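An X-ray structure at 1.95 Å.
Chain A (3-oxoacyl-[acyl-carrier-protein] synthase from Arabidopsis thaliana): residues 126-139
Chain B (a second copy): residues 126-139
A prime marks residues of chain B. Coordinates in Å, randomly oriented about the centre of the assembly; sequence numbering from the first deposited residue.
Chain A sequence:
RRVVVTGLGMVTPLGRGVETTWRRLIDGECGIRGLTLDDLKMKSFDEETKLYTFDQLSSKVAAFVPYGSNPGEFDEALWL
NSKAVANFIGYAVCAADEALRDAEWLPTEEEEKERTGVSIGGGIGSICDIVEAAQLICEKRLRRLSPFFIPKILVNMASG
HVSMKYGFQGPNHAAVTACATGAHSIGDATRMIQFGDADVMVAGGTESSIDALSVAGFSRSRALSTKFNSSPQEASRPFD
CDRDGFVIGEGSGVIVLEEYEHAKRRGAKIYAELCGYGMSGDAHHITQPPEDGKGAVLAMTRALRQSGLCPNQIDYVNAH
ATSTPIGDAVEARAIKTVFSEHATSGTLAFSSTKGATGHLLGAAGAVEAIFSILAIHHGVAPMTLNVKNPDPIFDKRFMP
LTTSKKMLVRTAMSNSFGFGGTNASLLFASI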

# COMPACT_ATOMS: atom_id res chain seq x y z
N SER A 126 -10.62 4.48 -5.36
CA SER A 126 -11.88 4.90 -5.97
C SER A 126 -11.74 6.23 -6.71
O SER A 126 -12.06 7.30 -6.18
CB SER A 126 -12.99 4.97 -4.92
OG SER A 126 -14.25 5.12 -5.53
N ILE A 127 -11.25 6.16 -7.95
CA ILE A 127 -11.09 7.34 -8.81
C ILE A 127 -12.42 8.04 -9.09
O ILE A 127 -12.47 9.27 -9.12
CB ILE A 127 -10.36 7.00 -10.14
CG1 ILE A 127 -8.93 6.52 -9.86
CG2 ILE A 127 -10.35 8.20 -11.08
CD1 ILE A 127 -8.06 6.32 -11.11
N CYS A 128 -13.49 7.26 -9.27
CA CYS A 128 -14.81 7.82 -9.57
C CYS A 128 -15.35 8.71 -8.45
O CYS A 128 -16.03 9.71 -8.71
CB CYS A 128 -15.82 6.72 -9.92
SG CYS A 128 -16.20 5.58 -8.57
N ASP A 129 -15.03 8.35 -7.21
CA ASP A 129 -15.39 9.17 -6.05
C ASP A 129 -14.60 10.47 -6.00
O ASP A 129 -15.15 11.51 -5.61
CB ASP A 129 -15.20 8.38 -4.75
CG ASP A 129 -16.33 7.40 -4.49
OD1 ASP A 129 -17.51 7.81 -4.60
OD2 ASP A 129 -16.04 6.23 -4.17
N ILE A 130 -13.33 10.42 -6.39
CA ILE A 130 -12.50 11.63 -6.46
C ILE A 130 -12.96 12.54 -7.60
O ILE A 130 -12.91 13.77 -7.48
CB ILE A 130 -10.99 11.30 -6.57
CG1 ILE A 130 -10.56 10.39 -5.42
CG2 ILE A 130 -10.15 12.59 -6.58
CD1 ILE A 130 -9.20 9.73 -5.61
N VAL A 131 -13.41 11.94 -8.70
CA VAL A 131 -13.94 12.69 -9.84
C VAL A 131 -15.22 13.45 -9.46
O VAL A 131 -15.37 14.63 -9.80
CB VAL A 131 -14.18 11.76 -11.07
CG1 VAL A 131 -15.07 12.43 -12.12
CG2 VAL A 131 -12.85 11.35 -11.69
N GLU A 132 -16.11 12.77 -8.74
CA GLU A 132 -17.35 13.40 -8.24
C GLU A 132 -17.06 14.59 -7.33
O GLU A 132 -17.71 15.63 -7.42
CB GLU A 132 -18.24 12.38 -7.53
CG GLU A 132 -18.94 11.41 -8.47
CD GLU A 132 -20.14 10.71 -7.84
OE1 GLU A 132 -20.42 10.91 -6.64
OE2 GLU A 132 -20.81 9.94 -8.56
N ALA A 133 -16.07 14.43 -6.45
CA ALA A 133 -15.65 15.49 -5.53
C ALA A 133 -15.00 16.67 -6.27
O ALA A 133 -15.26 17.83 -5.95
CB ALA A 133 -14.71 14.93 -4.48
N ALA A 134 -14.17 16.36 -7.27
CA ALA A 134 -13.51 17.38 -8.08
C ALA A 134 -14.52 18.19 -8.90
O ALA A 134 -14.30 19.38 -9.16
CB ALA A 134 -12.47 16.75 -8.98
N GLN A 135 -15.61 17.54 -9.29
CA GLN A 135 -16.72 18.21 -9.99
C GLN A 135 -17.35 19.29 -9.11
O GLN A 135 -17.78 20.33 -9.61
CB GLN A 135 -17.77 17.19 -10.42
CG GLN A 135 -18.86 17.74 -11.33
CD GLN A 135 -20.05 16.80 -11.47
OE1 GLN A 135 -20.12 15.76 -10.82
NE2 GLN A 135 -21.00 17.17 -12.33
N LEU A 136 -17.40 19.04 -7.80
CA LEU A 136 -17.91 20.02 -6.83
C LEU A 136 -17.05 21.29 -6.80
O LEU A 136 -17.57 22.39 -6.64
CB LEU A 136 -18.00 19.41 -5.42
CG LEU A 136 -18.84 18.14 -5.23
CD1 LEU A 136 -18.76 17.67 -3.79
CD2 LEU A 136 -20.30 18.36 -5.64
N ILE A 137 -15.74 21.13 -6.97
CA ILE A 137 -14.84 22.27 -7.09
C ILE A 137 -15.13 23.06 -8.38
O ILE A 137 -15.29 24.28 -8.34
CB ILE A 137 -13.34 21.86 -7.03
CG1 ILE A 137 -13.01 21.21 -5.68
CG2 ILE A 137 -12.43 23.07 -7.28
CD1 ILE A 137 -11.65 20.54 -5.61
N CYS A 138 -15.21 22.35 -9.51
CA CYS A 138 -15.44 22.98 -10.81
C CYS A 138 -16.77 23.73 -10.88
O CYS A 138 -16.87 24.79 -11.49
CB CYS A 138 -15.38 21.94 -11.94
SG CYS A 138 -13.79 21.10 -12.13
N GLU A 139 -17.80 23.16 -10.24
CA GLU A 139 -19.16 23.69 -10.31
C GLU A 139 -19.52 24.56 -9.11
O GLU A 139 -20.64 25.07 -9.01
CB GLU A 139 -20.16 22.55 -10.49
CG GLU A 139 -19.99 21.78 -11.80
CD GLU A 139 -21.01 20.68 -12.00
OE1 GLU A 139 -21.89 20.49 -11.14
OE2 GLU A 139 -20.92 19.99 -13.04
N SER B 126 -1.39 11.52 -5.26
CA SER B 126 -1.51 12.86 -5.81
C SER B 126 -2.95 13.22 -6.19
O SER B 126 -3.34 13.10 -7.36
CB SER B 126 -0.56 13.05 -7.00
OG SER B 126 -0.51 14.41 -7.38
N ILE B 127 -3.72 13.65 -5.20
CA ILE B 127 -5.11 14.07 -5.40
C ILE B 127 -5.23 15.24 -6.39
O ILE B 127 -6.14 15.25 -7.21
CB ILE B 127 -5.80 14.41 -4.04
CG1 ILE B 127 -5.97 13.15 -3.18
CG2 ILE B 127 -7.15 15.11 -4.24
CD1 ILE B 127 -6.75 12.02 -3.83
N CYS B 128 -4.30 16.19 -6.31
CA CYS B 128 -4.35 17.39 -7.15
C CYS B 128 -4.28 17.08 -8.66
O CYS B 128 -4.91 17.76 -9.46
CB CYS B 128 -3.27 18.39 -6.75
SG CYS B 128 -1.58 17.78 -6.90
N ASP B 129 -3.52 16.05 -9.02
CA ASP B 129 -3.42 15.60 -10.40
C ASP B 129 -4.71 14.93 -10.88
O ASP B 129 -5.08 15.05 -12.05
CB ASP B 129 -2.23 14.64 -10.57
CG ASP B 129 -0.90 15.37 -10.58
OD1 ASP B 129 -0.67 16.17 -11.51
OD2 ASP B 129 -0.09 15.13 -9.67
N ILE B 130 -5.38 14.22 -9.97
CA ILE B 130 -6.69 13.63 -10.29
C ILE B 130 -7.74 14.73 -10.45
O ILE B 130 -8.58 14.67 -11.35
CB ILE B 130 -7.14 12.57 -9.25
CG1 ILE B 130 -6.04 11.51 -9.06
CG2 ILE B 130 -8.45 11.90 -9.71
CD1 ILE B 130 -6.18 10.67 -7.80
N VAL B 131 -7.68 15.75 -9.59
CA VAL B 131 -8.57 16.91 -9.68
C VAL B 131 -8.39 17.63 -11.03
O VAL B 131 -9.38 17.99 -11.68
CB VAL B 131 -8.35 17.90 -8.49
CG1 VAL B 131 -9.06 19.23 -8.72
CG2 VAL B 131 -8.82 17.27 -7.18
N GLU B 132 -7.14 17.81 -11.45
CA GLU B 132 -6.84 18.48 -12.72
C GLU B 132 -7.38 17.68 -13.92
O GLU B 132 -7.93 18.26 -14.87
CB GLU B 132 -5.33 18.72 -12.86
CG GLU B 132 -4.98 19.80 -13.87
CD GLU B 132 -3.51 20.21 -13.85
OE1 GLU B 132 -2.83 20.00 -12.82
OE2 GLU B 132 -3.04 20.76 -14.87
N ALA B 133 -7.23 16.36 -13.86
CA ALA B 133 -7.72 15.47 -14.90
C ALA B 133 -9.25 15.44 -14.94
O ALA B 133 -9.85 15.42 -16.01
CB ALA B 133 -7.17 14.07 -14.70
N ALA B 134 -9.87 15.43 -13.76
CA ALA B 134 -11.33 15.48 -13.64
C ALA B 134 -11.91 16.78 -14.19
O ALA B 134 -13.03 16.81 -14.71
CB ALA B 134 -11.76 15.26 -12.20
N GLN B 135 -11.14 17.86 -14.07
CA GLN B 135 -11.51 19.16 -14.64
C GLN B 135 -11.61 19.09 -16.17
O GLN B 135 -12.45 19.77 -16.77
CB GLN B 135 -10.53 20.24 -14.20
CG GLN B 135 -10.94 21.66 -14.59
CD GLN B 135 -9.82 22.67 -14.47
OE1 GLN B 135 -8.65 22.30 -14.30
NE2 GLN B 135 -10.16 23.95 -14.56
N LEU B 136 -10.76 18.27 -16.78
CA LEU B 136 -10.79 18.05 -18.23
C LEU B 136 -12.09 17.38 -18.69
O LEU B 136 -12.54 17.60 -19.82
CB LEU B 136 -9.57 17.22 -18.69
CG LEU B 136 -8.17 17.76 -18.38
CD1 LEU B 136 -7.12 16.69 -18.65
CD2 LEU B 136 -7.85 19.02 -19.17
N ILE B 137 -12.69 16.57 -17.82
CA ILE B 137 -14.01 16.00 -18.08
C ILE B 137 -15.09 17.10 -18.05
O ILE B 137 -15.87 17.22 -19.00
CB ILE B 137 -14.38 14.87 -17.09
CG1 ILE B 137 -13.48 13.65 -17.31
CG2 ILE B 137 -15.85 14.48 -17.23
CD1 ILE B 137 -13.55 12.60 -16.21
N CYS B 138 -15.10 17.89 -16.98
CA CYS B 138 -16.06 18.99 -16.82
C CYS B 138 -15.99 20.01 -17.95
O CYS B 138 -17.01 20.57 -18.37
CB CYS B 138 -15.85 19.69 -15.47
SG CYS B 138 -16.07 18.65 -14.01
N GLU B 139 -14.77 20.26 -18.44
CA GLU B 139 -14.54 21.29 -19.46
C GLU B 139 -14.42 20.71 -20.87
O GLU B 139 -14.18 21.44 -21.83
CB GLU B 139 -13.31 22.12 -19.10
CG GLU B 139 -13.45 22.90 -17.80
CD GLU B 139 -12.27 23.80 -17.49
OE1 GLU B 139 -11.40 24.00 -18.36
OE2 GLU B 139 -12.22 24.33 -16.35

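At the centre, Ala134 meets Ala134′, with CB to CB at 3.6 Å. Both CA-to-CB bonds point toward the other helix. The same helix, residues 127-138, packs here against its copy in the second chain. The two axes approach to 8.8 Å and their directions differ by 70°. A methyl group is short, so the backbones come close here: the CA atoms of Ala134 and Val131′ are 5.2 Å apart, and those of Val131 and Ala134′ 5.4 Å.

Val131 flanks this centre. Its CG2 lies 4.1 Å from CB of Ala134′, and CB of Ala134 lies 4.1 Å from CG2 of Val131′. The valine also reaches an isoleucine: CG1 of Val131 is 4.4 Å from CD1 of Ile137′, and CD1 of Ile137 is 4.3 Å from CG1 of Val131′.

Toward the N-terminal ends, Ile130 packs on Ile130′, with CG2 to CG2 at 3.6 Å. Ile127 and Ile127′ extend this patch, but not identically. CD1 of Ile130 is 3.8 Å from CD1 of Ile127′, whereas CG2 of Ile127 is 4.4 Å from CG2 of Ile130′. The rotamers differ too: chi2 is t in Ile127 and m in Ile127′.

Toward the C-terminal ends, Cys138 SG and Cys138′ SG are 3.8 Å apart. This is a packing contact, far too long for a disulfide. Each sulfur also touches a glutamine: SG of Cys138 is 3.8 Å from CG of Gln135′, and CG of Gln135 is 4.0 Å from SG of Cys138′.

At the polar edge, each glutamine bonds to a glutamate of its own helix end. NE2 of Gln135 donates to OE2 of Glu139 at 2.9 Å, and NE2 of Gln135′ to OE2 of Glu139′ at 2.8 Å; both glutamines also bond elsewhere in the structure. No hydrogen bond crosses between the helices; the contact rests on apolar packing.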